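Local coordinates for protein intimin (Escherichia coli, PDB 6TPL) that serves as a bacterial adhesin, whose extended passenger of immunoglobulin-like domains probably holds the receptor-binding tip away from the bacterial surface, at residues A104-I109 against A180-V185; Q140-T145 against E156-N161. One frame throughout, in Å; residues are numbered along the deposited sequence.

Both interactions belong to the second immunoglobulin-like domain, with centres about 9 Å apart. Interaction 1 spans the two sheets of its sandwich: strand 105-111 of one faces residues 180-185, which include a type II turn. Interaction 2 lies within one sheet, where strand 141-146 pairs with strand 155-157. The sheet they share links them, since strands 174-181 and 141-146 are neighbours and Thr-143 N probably bonds to Arg-181 O. Their chemistry differs accordingly: interaction 1 is mostly aliphatic and partly buried, with water at one end, whereas interaction 2, also partly buried, rests on hydrogen bonds, with Val-142 facing the interior and Glu-141 and Lys-157 on the exposed face.

Interaction 1 of 2, residues A104-I109 against A180-V185; sequences ASITEI and ARVSDV
Ala-104 meets the turn at Val-182 to Val-185 through its backbone carbonyl, not its methyl. Its O lies 3.3 Å from Val-185 CG2, with Val-182 CG2 also close by. A water donates to this oxygen, at an unusually short distance, and also to Ser-183 O, so it appears to join the start of 104-109 to the type II turn. At Ser-105 the hydroxyl comes up beside the same valine branch, OG to Val-185 CG2 3.7 Å. This is van der Waals contact; the hydrogen bond of OG goes to Lys-103 O.

Ile-106 covers the most ground. With CG1 anti to its own carbonyl carbon (chi1 -66°), the longer branch leans toward the second sheet. Its CG1 lies 3.9 Å from Val-182 CG1, the two side chains meeting at a slant. The terminal CD1 goes further and rests against the peptide that joins Ala-180 to Arg-181, 3.6 Å from Arg-181 N. The same methyl is 3.8 Å from Ala-180 CB. Val-128, on strand 124-132, touches Ile-106 from within its own sheet.

Ile-109 ends the line. CG1 anti to the backbone N (chi1 179°) leads to CD1, which is 4.0 Å from Ala-180 CB, so the alanine methyl is touched by the ends of two isoleucines. Val-142, on the neighbouring strand, also packs on Ala-180 and Val-182, continuing this apolar layer.

Aliphatic branches thus join the two sheets of an immunoglobulin-like sandwich near the type II turn at Val-182 to Val-185. The polar link between 104-109 and 180-185 is indirect, apparently through a water between two carbonyls; the association of their side chains therefore depends on shape and exclusion of solvent, not on directional bonds.

Interaction 2 of 2, residues Q140-T145 against E156-N161; sequences QEVTFT and EKTDTN
Thr-158 puts its hydroxyl where the pairing with Gln-140 would otherwise need a backbone acceptor: Gln-140 N donates to Thr-158 OG1 at 3.0 Å, nearly straight at 165°. OG1 sits between the backbone N and carbonyl carbon of its own residue (chi1 55°), a position from which it is also hydrogen-bonded to Val-137 O. The return bond runs from Thr-158 N to Gln-140 O at 2.9 Å, so the threonine holds both backbone polar atoms of Gln-140. The same carbonyl receives a CA-H contact from Lys-157. The other branch of Thr-158 turns to the core, CG2 meeting Val-142 CG2 at 3.9 Å, with the two side chains crossing at about a right angle. An alanine here would probably leave Gln-140 N and Val-137 O without this shared partner and open a gap beside the Val-142 methyl.

Further along, regular pairing takes over. Val-142 and Glu-156 form an antiparallel hydrogen-bonded pair, Val-142 N to Glu-156 O 2.9 Å and Glu-156 N to Val-142 O 3.0 Å. Glu-141 and Lys-157 form the non-hydrogen-bonded pair, on the exposed face. Their side chains run alongside each other in the same direction and touch through methylenes, CG to CG 3.8 Å. Glu-141 OE1 stays 4.4 Å from Lys-157 NZ, beyond salt-bridge range, so any attraction there is probably modest. On the other face Val-142 packs on Val-130 and Ala-164 of the opposing sheet. After crossing to that sheet at 150-151 the chain returns to pair 155-157 with 141-146 as a short edge strand, a switch consistent with an immunoglobulin-like beta sandwich.

Interaction 1 of 2, residues A104-I109 against A180-V185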
ATOM      1  N   ALA A 104      -3.799 -15.234 -12.040  1.00 15.19           N
ATOM      2  CA  ALA A 104      -3.652 -13.827 -12.402  1.00 14.42           C
ATOM      3  C   ALA A 104      -4.266 -12.953 -11.314  1.00 13.89           C
ATOM      4  O   ALA A 104      -5.488 -12.933 -11.140  1.00 13.82           O
ATOM      5  CB  ALA A 104      -4.297 -13.541 -13.764  1.00 15.38           C
ATOM      6  N   SER A 105      -3.424 -12.238 -10.565  1.00 13.42           N
ATOM      7  CA  SER A 105      -3.868 -11.466  -9.413  1.00 13.02           C
ATOM      8  C   SER A 105      -3.258 -10.072  -9.450  1.00 12.46           C
ATOM      9  O   SER A 105      -2.127  -9.885  -9.904  1.00 12.48           O
ATOM     10  CB  SER A 105      -3.474 -12.146  -8.084  1.00 13.38           C
ATOM     11  OG  SER A 105      -3.739 -13.537  -8.097  1.00 14.04           O
ATOM     12  N   ILE A 106      -4.013  -9.095  -8.949  1.00 12.14           N
ATOM     13  CA  ILE A 106      -3.445  -7.776  -8.712  1.00 12.64           C
ATOM     14  C   ILE A 106      -2.350  -7.890  -7.659  1.00 12.03           C
ATOM     15  O   ILE A 106      -2.555  -8.466  -6.584  1.00 12.07           O
ATOM     16  CB  ILE A 106      -4.524  -6.785  -8.260  1.00 11.32           C
ATOM     17  CG1 ILE A 106      -5.521  -6.532  -9.382  1.00 11.19           C
ATOM     18  CG2 ILE A 106      -3.878  -5.476  -7.839  1.00 10.96           C
ATOM     19  CD1 ILE A 106      -6.747  -5.741  -8.964  1.00 11.30           C
ATOM     20  N   THR A 107      -1.176  -7.342  -7.966  1.00 11.83           N
ATOM     21  CA  THR A 107      -0.062  -7.333  -7.027  1.00 11.97           C
ATOM     22  C   THR A 107       0.229  -5.958  -6.457  1.00 12.58           C
ATOM     23  O   THR A 107       0.899  -5.868  -5.422  1.00 11.69           O
ATOM     24  CB  THR A 107       1.214  -7.870  -7.696  1.00 12.30           C
ATOM     25  OG1 THR A 107       1.527  -7.072  -8.840  1.00 12.40           O
ATOM     26  CG2 THR A 107       1.029  -9.323  -8.103  1.00 14.29           C
ATOM     27  N   GLU A 108      -0.255  -4.894  -7.091  1.00 11.74           N
ATOM     28  CA  GLU A 108      -0.047  -3.563  -6.546  1.00 15.81           C
ATOM     29  C   GLU A 108      -1.076  -2.593  -7.111  1.00 11.57           C
ATOM     30  O   GLU A 108      -1.654  -2.810  -8.179  1.00 10.52           O
ATOM     31  CB  GLU A 108       1.374  -3.068  -6.835  1.00 16.76           C
ATOM     32  CG  GLU A 108       1.891  -3.360  -8.246  1.00 19.23           C
ATOM     33  CD  GLU A 108       3.240  -2.701  -8.521  1.00 17.28           C
ATOM     34  OE1 GLU A 108       3.250  -1.638  -9.173  1.00 12.52           O
ATOM     35  OE2 GLU A 108       4.261  -3.243  -8.061  1.00 18.79           O
ATOM     36  N   ILE A 109      -1.289  -1.517  -6.359  1.00 10.33           N
ATOM     37  CA  ILE A 109      -2.149  -0.409  -6.752  1.00 10.07           C
ATOM     38  C   ILE A 109      -1.501   0.839  -6.160  1.00 10.00           C
ATOM     39  O   ILE A 109      -1.242   0.899  -4.953  1.00 10.08           O
ATOM     40  CB  ILE A 109      -3.599  -0.614  -6.276  1.00 10.03           C
ATOM     41  CG1 ILE A 109      -4.453   0.577  -6.687  1.00  9.82           C
ATOM     42  CG2 ILE A 109      -3.636  -0.831  -4.786  1.00 10.16           C
ATOM     43  CD1 ILE A 109      -5.933   0.290  -6.717  1.00 11.54           C
ATOM     44  N   ALA A 180     -10.073  -1.909  -6.799  1.00 11.93           N
ATOM     45  CA  ALA A 180      -9.797  -2.613  -8.041  1.00 12.85           C
ATOM     46  C   ALA A 180      -9.962  -4.109  -7.833  1.00 12.48           C
ATOM     47  O   ALA A 180      -9.826  -4.617  -6.715  1.00 12.26           O
ATOM     48  CB  ALA A 180      -8.383  -2.314  -8.556  1.00 13.52           C
ATOM     49  N   ARG A 181     -10.249  -4.813  -8.928  1.00 12.23           N
ATOM     50  CA  ARG A 181     -10.450  -6.250  -8.862  1.00 11.74           C
ATOM     51  C   ARG A 181     -10.205  -6.860 -10.231  1.00 12.05           C
ATOM     52  O   ARG A 181     -10.340  -6.197 -11.263  1.00 12.18           O
ATOM     53  CB  ARG A 181     -11.865  -6.601  -8.395  1.00 15.37           C
ATOM     54  CG  ARG A 181     -12.933  -6.177  -9.394  1.00 17.91           C
ATOM     55  CD  ARG A 181     -14.339  -6.464  -8.877  1.00 19.39           C
ATOM     56  NE  ARG A 181     -15.362  -6.236  -9.896  1.00 21.43           N
ATOM     57  CZ  ARG A 181     -16.101  -5.133  -9.983  1.00 19.31           C
ATOM     58  NH1 ARG A 181     -15.929  -4.151  -9.110  1.00 20.56           N
ATOM     59  NH2 ARG A 181     -17.009  -5.009 -10.945  1.00 17.40           N
ATOM     60  N   VAL A 182      -9.855  -8.142 -10.222  1.00 12.26           N
ATOM     61  CA  VAL A 182      -9.847  -8.970 -11.417  1.00 13.65           C
ATOM     62  C   VAL A 182     -10.763 -10.158 -11.159  1.00 13.18           C
ATOM     63  O   VAL A 182     -11.110 -10.470 -10.018  1.00 13.93           O
ATOM     64  CB  VAL A 182      -8.430  -9.444 -11.804  1.00 13.84           C
ATOM     65  CG1 VAL A 182      -7.560  -8.257 -12.214  1.00 12.98           C
ATOM     66  CG2 VAL A 182      -7.806 -10.224 -10.660  1.00 12.89           C
ATOM     67  N   SER A 183     -11.152 -10.823 -12.241  1.00 13.74           N
ATOM     68  CA  SER A 183     -12.039 -11.968 -12.113  1.00 14.38           C
ATOM     69  C   SER A 183     -11.336 -13.111 -11.389  1.00 14.52           C
ATOM     70  O   SER A 183     -10.122 -13.298 -11.502  1.00 16.56           O
ATOM     71  CB  SER A 183     -12.509 -12.439 -13.491  1.00 18.56           C
ATOM     72  OG  SER A 183     -13.158 -11.393 -14.195  1.00 26.08           O
ATOM     73  N   ASP A 184     -12.121 -13.863 -10.621  1.00 16.38           N
ATOM     74  CA  ASP A 184     -11.754 -15.122  -9.979  1.00 20.17           C
ATOM     75  C   ASP A 184     -10.765 -14.973  -8.826  1.00 18.51           C
ATOM     76  O   ASP A 184     -10.310 -15.996  -8.295  1.00 16.80           O
ATOM     77  CB  ASP A 184     -11.168 -16.145 -10.969  1.00 22.19           C
ATOM     78  CG  ASP A 184     -12.145 -16.526 -12.076  1.00 26.39           C
ATOM     79  OD1 ASP A 184     -11.687 -16.906 -13.178  1.00 25.26           O
ATOM     80  OD2 ASP A 184     -13.368 -16.436 -11.846  1.00 25.24           O
ATOM     81  N   VAL A 185     -10.417 -13.758  -8.410  1.00 13.67           N
ATOM     82  CA  VAL A 185      -9.579 -13.542  -7.232  1.00 13.26           C
ATOM     83  C   VAL A 185     -10.418 -12.821  -6.184  1.00 13.12           C
ATOM     84  O   VAL A 185     -10.895 -11.706  -6.423  1.00 12.90           O
ATOM     85  CB  VAL A 185      -8.311 -12.744  -7.565  1.00 12.80           C
ATOM     86  CG1 VAL A 185      -7.522 -12.454  -6.292  1.00 12.46           C
ATOM     87  CG2 VAL A 185      -7.451 -13.497  -8.576  1.00 13.06           C
TER
HETATM   88  O   HOH W   1      -7.542 -13.308 -12.558  1.00 24.81           O

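Interaction 2 of 2, residues Q140-T145 against E156-N161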
ATOM      1  N   GLN A 140      -5.514  -8.586 -19.250  1.00 17.37           N
ATOM      2  CA  GLN A 140      -6.393  -8.917 -18.135  1.00 18.28           C
ATOM      3  C   GLN A 140      -7.254  -7.705 -17.805  1.00 21.26           C
ATOM      4  O   GLN A 140      -6.741  -6.587 -17.680  1.00 17.34           O
ATOM      5  CB  GLN A 140      -5.571  -9.333 -16.914  1.00 18.05           C
ATOM      6  CG  GLN A 140      -6.395  -9.804 -15.735  1.00 19.87           C
ATOM      7  CD  GLN A 140      -6.802 -11.258 -15.855  1.00 23.19           C
ATOM      8  OE1 GLN A 140      -6.221 -12.012 -16.639  1.00 31.52           O
ATOM      9  NE2 GLN A 140      -7.794 -11.662 -15.074  1.00 20.00           N
ATOM     10  N   GLU A 141      -8.558  -7.922 -17.669  1.00 18.33           N
ATOM     11  CA  GLU A 141      -9.479  -6.827 -17.384  1.00 15.18           C
ATOM     12  C   GLU A 141      -9.433  -6.486 -15.901  1.00 14.97           C
ATOM     13  O   GLU A 141      -9.797  -7.315 -15.058  1.00 14.40           O
ATOM     14  CB  GLU A 141     -10.904  -7.194 -17.804  1.00 20.13           C
ATOM     15  CG  GLU A 141     -11.159  -7.088 -19.301  1.00 20.91           C
ATOM     16  CD  GLU A 141     -12.640  -7.085 -19.648  1.00 27.98           C
ATOM     17  OE1 GLU A 141     -12.961  -6.909 -20.841  1.00 31.69           O
ATOM     18  OE2 GLU A 141     -13.478  -7.254 -18.737  1.00 29.59           O
ATOM     19  N   VAL A 142      -8.973  -5.279 -15.583  1.00 14.53           N
ATOM     20  CA  VAL A 142      -9.030  -4.738 -14.232  1.00  9.93           C
ATOM     21  C   VAL A 142     -10.209  -3.783 -14.159  1.00 11.72           C
ATOM     22  O   VAL A 142     -10.311  -2.852 -14.966  1.00 13.20           O
ATOM     23  CB  VAL A 142      -7.723  -4.019 -13.862  1.00 11.95           C
ATOM     24  CG1 VAL A 142      -7.817  -3.461 -12.449  1.00 10.81           C
ATOM     25  CG2 VAL A 142      -6.536  -4.957 -14.004  1.00 11.44           C
ATOM     26  N   THR A 143     -11.102  -4.008 -13.200  1.00 12.04           N
ATOM     27  CA  THR A 143     -12.261  -3.149 -12.998  1.00  9.96           C
ATOM     28  C   THR A 143     -12.031  -2.271 -11.773  1.00  9.80           C
ATOM     29  O   THR A 143     -11.625  -2.763 -10.712  1.00  9.09           O
ATOM     30  CB  THR A 143     -13.545  -3.971 -12.840  1.00 13.69           C
ATOM     31  OG1 THR A 143     -13.789  -4.712 -14.044  1.00 14.12           O
ATOM     32  CG2 THR A 143     -14.734  -3.051 -12.568  1.00 13.21           C
ATOM     33  N   PHE A 144     -12.275  -0.969 -11.938  1.00  9.71           N
ATOM     34  CA  PHE A 144     -12.055   0.038 -10.908  1.00 11.83           C
ATOM     35  C   PHE A 144     -13.393   0.604 -10.444  1.00 13.72           C
ATOM     36  O   PHE A 144     -14.314   0.773 -11.247  1.00 12.49           O
ATOM     37  CB  PHE A 144     -11.199   1.212 -11.431  1.00 11.34           C
ATOM     38  CG  PHE A 144      -9.801   0.838 -11.846  1.00 10.14           C
ATOM     39  CD1 PHE A 144      -9.551   0.291 -13.101  1.00 11.57           C
ATOM     40  CD2 PHE A 144      -8.730   1.066 -10.994  1.00 11.56           C
ATOM     41  CE1 PHE A 144      -8.265  -0.046 -13.492  1.00 11.09           C
ATOM     42  CE2 PHE A 144      -7.437   0.730 -11.376  1.00 13.22           C
ATOM     43  CZ  PHE A 144      -7.205   0.175 -12.626  1.00 11.94           C
ATOM     44  N   THR A 145     -13.486   0.949  -9.159  1.00 11.86           N
ATOM     45  CA  THR A 145     -14.631   1.670  -8.617  1.00 13.37           C
ATOM     46  C   THR A 145     -14.125   2.771  -7.694  1.00 13.18           C
ATOM     47  O   THR A 145     -12.968   2.758  -7.271  1.00 10.00           O
ATOM     48  CB  THR A 145     -15.591   0.751  -7.851  1.00 18.39           C
ATOM     49  OG1 THR A 145     -14.902   0.121  -6.766  1.00 21.69           O
ATOM     50  CG2 THR A 145     -16.154  -0.315  -8.770  1.00 19.10           C
ATOM     51  N   GLU A 156     -10.071  -1.484 -17.622  1.00 13.72           N
ATOM     52  CA  GLU A 156      -8.903  -1.302 -18.473  1.00 13.94           C
ATOM     53  C   GLU A 156      -8.189  -2.645 -18.548  1.00 14.04           C
ATOM     54  O   GLU A 156      -8.093  -3.356 -17.542  1.00 13.62           O
ATOM     55  CB  GLU A 156      -7.961  -0.224 -17.922  1.00 13.46           C
ATOM     56  CG  GLU A 156      -8.477   1.202 -18.076  1.00 13.50           C
ATOM     57  CD  GLU A 156      -8.439   1.686 -19.512  1.00 17.47           C
ATOM     58  OE1 GLU A 156      -9.193   2.624 -19.851  1.00 15.70           O
ATOM     59  OE2 GLU A 156      -7.653   1.129 -20.310  1.00 17.83           O
ATOM     60  N   LYS A 157      -7.722  -3.007 -19.739  1.00 14.67           N
ATOM     61  CA  LYS A 157      -6.979  -4.244 -19.923  1.00 15.51           C
ATOM     62  C   LYS A 157      -5.494  -3.975 -19.725  1.00 16.39           C
ATOM     63  O   LYS A 157      -4.967  -2.974 -20.215  1.00 14.81           O
ATOM     64  CB  LYS A 157      -7.236  -4.826 -21.314  1.00 19.29           C
ATOM     65  CG  LYS A 157      -8.659  -5.326 -21.536  1.00 25.84           C
ATOM     66  CD  LYS A 157      -8.863  -5.840 -22.959  1.00 34.27           C
ATOM     67  CE  LYS A 157     -10.294  -6.327 -23.166  1.00 37.81           C
ATOM     68  NZ  LYS A 157     -10.540  -6.820 -24.550  1.00 43.83           N
ATOM     69  N   THR A 158      -4.823  -4.864 -18.992  1.00 14.40           N
ATOM     70  CA  THR A 158      -3.404  -4.674 -18.717  1.00 14.25           C
ATOM     71  C   THR A 158      -2.590  -4.703 -20.011  1.00 15.03           C
ATOM     72  O   THR A 158      -2.937  -5.387 -20.981  1.00 15.69           O
ATOM     73  CB  THR A 158      -2.891  -5.754 -17.758  1.00 13.96           C
ATOM     74  OG1 THR A 158      -3.177  -7.062 -18.286  1.00 14.46           O
ATOM     75  CG2 THR A 158      -3.556  -5.629 -16.396  1.00 13.26           C
ATOM     76  N   ASP A 159      -1.495  -3.940 -20.020  1.00 15.02           N
ATOM     77  CA  ASP A 159      -0.585  -3.903 -21.155  1.00 16.94           C
ATOM     78  C   ASP A 159       0.454  -5.015 -21.010  1.00 16.06           C
ATOM     79  O   ASP A 159       0.384  -5.850 -20.106  1.00 15.63           O
ATOM     80  CB  ASP A 159       0.062  -2.521 -21.288  1.00 19.16           C
ATOM     81  CG  ASP A 159       0.936  -2.152 -20.096  1.00 20.73           C
ATOM     82  OD1 ASP A 159       1.207  -0.945 -19.914  1.00 19.80           O
ATOM     83  OD2 ASP A 159       1.376  -3.054 -19.356  1.00 18.62           O
ATOM     84  N   THR A 160       1.442  -5.026 -21.907  1.00 16.83           N
ATOM     85  CA  THR A 160       2.368  -6.151 -21.943  1.00 17.24           C
ATOM     86  C   THR A 160       3.229  -6.231 -20.691  1.00 19.34           C
ATOM     87  O   THR A 160       3.867  -7.263 -20.458  1.00 22.24           O
ATOM     88  CB  THR A 160       3.286  -6.069 -23.166  1.00 18.93           C
ATOM     89  OG1 THR A 160       4.004  -4.825 -23.149  1.00 21.40           O
ATOM     90  CG2 THR A 160       2.496  -6.179 -24.458  1.00 21.02           C
ATOM     91  N   ASN A 161       3.284  -5.164 -19.898  1.00 16.03           N
ATOM     92  CA  ASN A 161       4.043  -5.148 -18.657  1.00 15.53           C
ATOM     93  C   ASN A 161       3.157  -5.380 -17.443  1.00 14.68           C
ATOM     94  O   ASN A 161       3.634  -5.281 -16.308  1.00 14.24           O
ATOM     95  CB  ASN A 161       4.794  -3.825 -18.530  1.00 17.35           C
ATOM     96  CG  ASN A 161       5.839  -3.647 -19.616  1.00 20.90           C
ATOM     97  OD1 ASN A 161       6.691  -4.512 -19.820  1.00 23.60           O
ATOM     98  ND2 ASN A 161       5.763  -2.534 -20.336  1.00 21.75           N
TER